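Local coordinates for protein sortase SrtE1 (Streptomyces coelicolor, PDB 5CUW) that joins surface proteins to the bacterial cell wall as a class E sortase, a cysteine transpeptidase that recognises Leu-Ala-x-Thr-Gly and Leu-Pro-x-Thr-Gly sorting signals, at residues Ala86-Leu91 with Tyr157-Thr162. Sequence-based numbering, arbitrary orientation.
Sequences AGNFGL and YITLTT
With CG of Asn88 anti to its backbone N (chi1 -176°) and OG1 of Thr159 anti to its own carbonyl carbon (chi1 -51°), amide and hydroxyl meet on one face of the sheet, the two side chains crossing at about a right angle. Thr159 OG1 donates to Asn88 OD1 at 2.6 Å, arriving in the amide carbonyl plane on a lone pair. ND2 of the same amide is held by the carbonyl of Asp143, which fixes the group from its other end. The backbones that carry this pair run parallel, and five hydrogen bonds pass back and forth between them, from Tyr157 N to Gly87 O (2.9 Å) through to Thr161 N to Leu91 O (2.8 Å). On the other face the side chains that meet are all apolar. CD1 of Ile158 comes to the edge of the Phe89 ring, 4.0 Å from CD2, and also touches Leu91 CD1 at 3.8 Å; that same leucine methyl meets Leu160 CD2 at 4.0 Å, the two leucines lying side by side. Ile54 and Tyr125 from other strands pack against this layer. Near the end of 157-162, Thr161 OG1 is hydrogen-bonded to the hydroxyl of Tyr72, a residue inferred to take part in substrate recognition. The arrangement is a parallel strand pairing at the heart of the sortase beta-barrel, with strand 156-164 carrying Cys163, the inferred active-site cysteine, just beyond the contact.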
loop_
_atom_site.group_PDB
_atom_site.type_symbol
_atom_site.label_atom_id
_atom_site.label_comp_id
_atom_site.label_asym_id
_atom_site.label_seq_id
_atom_site.Cartn_x
_atom_site.Cartn_y
_atom_site.Cartn_z
ATOM N N ALA A 86 -8.201 -13.688 -2.519
ATOM C CA ALA A 86 -8.954 -12.578 -1.966
ATOM C C ALA A 86 -8.232 -12.068 -0.738
ATOM O O ALA A 86 -7.542 -12.829 -0.028
ATOM C CB ALA A 86 -10.388 -12.988 -1.626
ATOM N N GLY A 87 -8.380 -10.775 -0.484
ATOM C CA GLY A 87 -7.746 -10.174 0.668
ATOM C C GLY A 87 -7.433 -8.705 0.464
ATOM O O GLY A 87 -7.664 -8.145 -0.605
ATOM N N ASN A 88 -6.922 -8.082 1.515
ATOM C CA ASN A 88 -6.541 -6.675 1.467
ATOM C C ASN A 88 -5.079 -6.522 1.865
ATOM O O ASN A 88 -4.734 -6.698 3.027
ATOM C CB ASN A 88 -7.441 -5.853 2.383
ATOM C CG ASN A 88 -7.149 -4.358 2.313
ATOM O OD1 ASN A 88 -6.300 -3.914 1.545
ATOM N ND2 ASN A 88 -7.859 -3.581 3.121
ATOM N N PHE A 89 -4.226 -6.200 0.895
ATOM C CA PHE A 89 -2.778 -6.074 1.131
ATOM C C PHE A 89 -2.517 -4.677 1.692
ATOM O O PHE A 89 -2.586 -3.710 0.965
ATOM C CB PHE A 89 -2.006 -6.327 -0.179
ATOM C CG PHE A 89 -0.484 -6.319 -0.044
ATOM C CD1 PHE A 89 0.166 -7.133 0.871
ATOM C CD2 PHE A 89 0.288 -5.520 -0.882
ATOM C CE1 PHE A 89 1.570 -7.135 0.963
ATOM C CE2 PHE A 89 1.689 -5.514 -0.801
ATOM C CZ PHE A 89 2.325 -6.317 0.122
ATOM N N GLY A 90 -2.246 -4.578 2.991
ATOM C CA GLY A 90 -2.126 -3.283 3.651
ATOM C C GLY A 90 -0.691 -2.809 3.836
ATOM O O GLY A 90 0.172 -3.575 4.272
ATOM N N LEU A 91 -0.444 -1.541 3.505
ATOM C CA LEU A 91 0.910 -0.972 3.530
ATOM C C LEU A 91 0.946 0.419 4.156
ATOM O O LEU A 91 0.028 1.221 3.960
ATOM C CB LEU A 91 1.476 -0.889 2.118
ATOM C CG LEU A 91 1.538 -2.185 1.318
ATOM C CD1 LEU A 91 1.804 -1.824 -0.110
ATOM C CD2 LEU A 91 2.635 -3.099 1.854
ATOM N N TYR A 157 -7.590 -6.473 -2.913
ATOM C CA TYR A 157 -7.361 -5.050 -2.719
ATOM C C TYR A 157 -5.992 -4.693 -2.155
ATOM O O TYR A 157 -5.240 -5.532 -1.639
ATOM C CB TYR A 157 -8.444 -4.485 -1.789
ATOM C CG TYR A 157 -9.868 -4.877 -2.154
ATOM C CD1 TYR A 157 -10.444 -4.470 -3.351
ATOM C CD2 TYR A 157 -10.642 -5.635 -1.281
ATOM C CE1 TYR A 157 -11.752 -4.796 -3.667
ATOM C CE2 TYR A 157 -11.946 -5.984 -1.595
ATOM C CZ TYR A 157 -12.492 -5.569 -2.782
ATOM O OH TYR A 157 -13.785 -5.919 -3.079
ATOM N N ILE A 158 -5.679 -3.413 -2.264
ATOM C CA ILE A 158 -4.496 -2.864 -1.647
ATOM C C ILE A 158 -4.896 -1.607 -0.891
ATOM O O ILE A 158 -5.806 -0.855 -1.314
ATOM C CB ILE A 158 -3.368 -2.581 -2.703
ATOM C CG1 ILE A 158 -2.055 -2.220 -2.000
ATOM C CG2 ILE A 158 -3.829 -1.511 -3.715
ATOM C CD1 ILE A 158 -0.800 -2.278 -2.872
ATOM N N THR A 159 -4.257 -1.402 0.257
ATOM C CA THR A 159 -4.506 -0.219 1.071
ATOM C C THR A 159 -3.184 0.479 1.360
ATOM O O THR A 159 -2.252 -0.145 1.856
ATOM C CB THR A 159 -5.193 -0.569 2.408
ATOM O OG1 THR A 159 -6.339 -1.383 2.150
ATOM C CG2 THR A 159 -5.620 0.707 3.148
ATOM N N LEU A 160 -3.109 1.765 1.054
ATOM C CA LEU A 160 -1.925 2.562 1.390
ATOM C C LEU A 160 -2.278 3.550 2.500
ATOM O O LEU A 160 -3.256 4.292 2.375
ATOM C CB LEU A 160 -1.402 3.322 0.169
ATOM C CG LEU A 160 -1.245 2.611 -1.176
ATOM C CD1 LEU A 160 -0.722 3.618 -2.224
ATOM C CD2 LEU A 160 -0.336 1.377 -1.088
ATOM N N THR A 161 -1.492 3.568 3.578
ATOM C CA THR A 161 -1.765 4.478 4.700
ATOM C C THR A 161 -0.572 5.386 4.978
ATOM O O THR A 161 0.572 4.940 4.927
ATOM C CB THR A 161 -2.131 3.695 5.996
ATOM O OG1 THR A 161 -0.947 3.124 6.586
ATOM C CG2 THR A 161 -3.107 2.580 5.682
ATOM N N THR A 162 -0.825 6.663 5.255
ATOM C CA THR A 162 0.258 7.575 5.608
ATOM C C THR A 162 -0.295 8.642 6.542
ATOM O O THR A 162 -1.486 8.650 6.831
ATOM C CB THR A 162 0.885 8.228 4.355
ATOM O OG1 THR A 162 2.115 8.885 4.704
ATOM C CG2 THR A 162 -0.088 9.236 3.740
#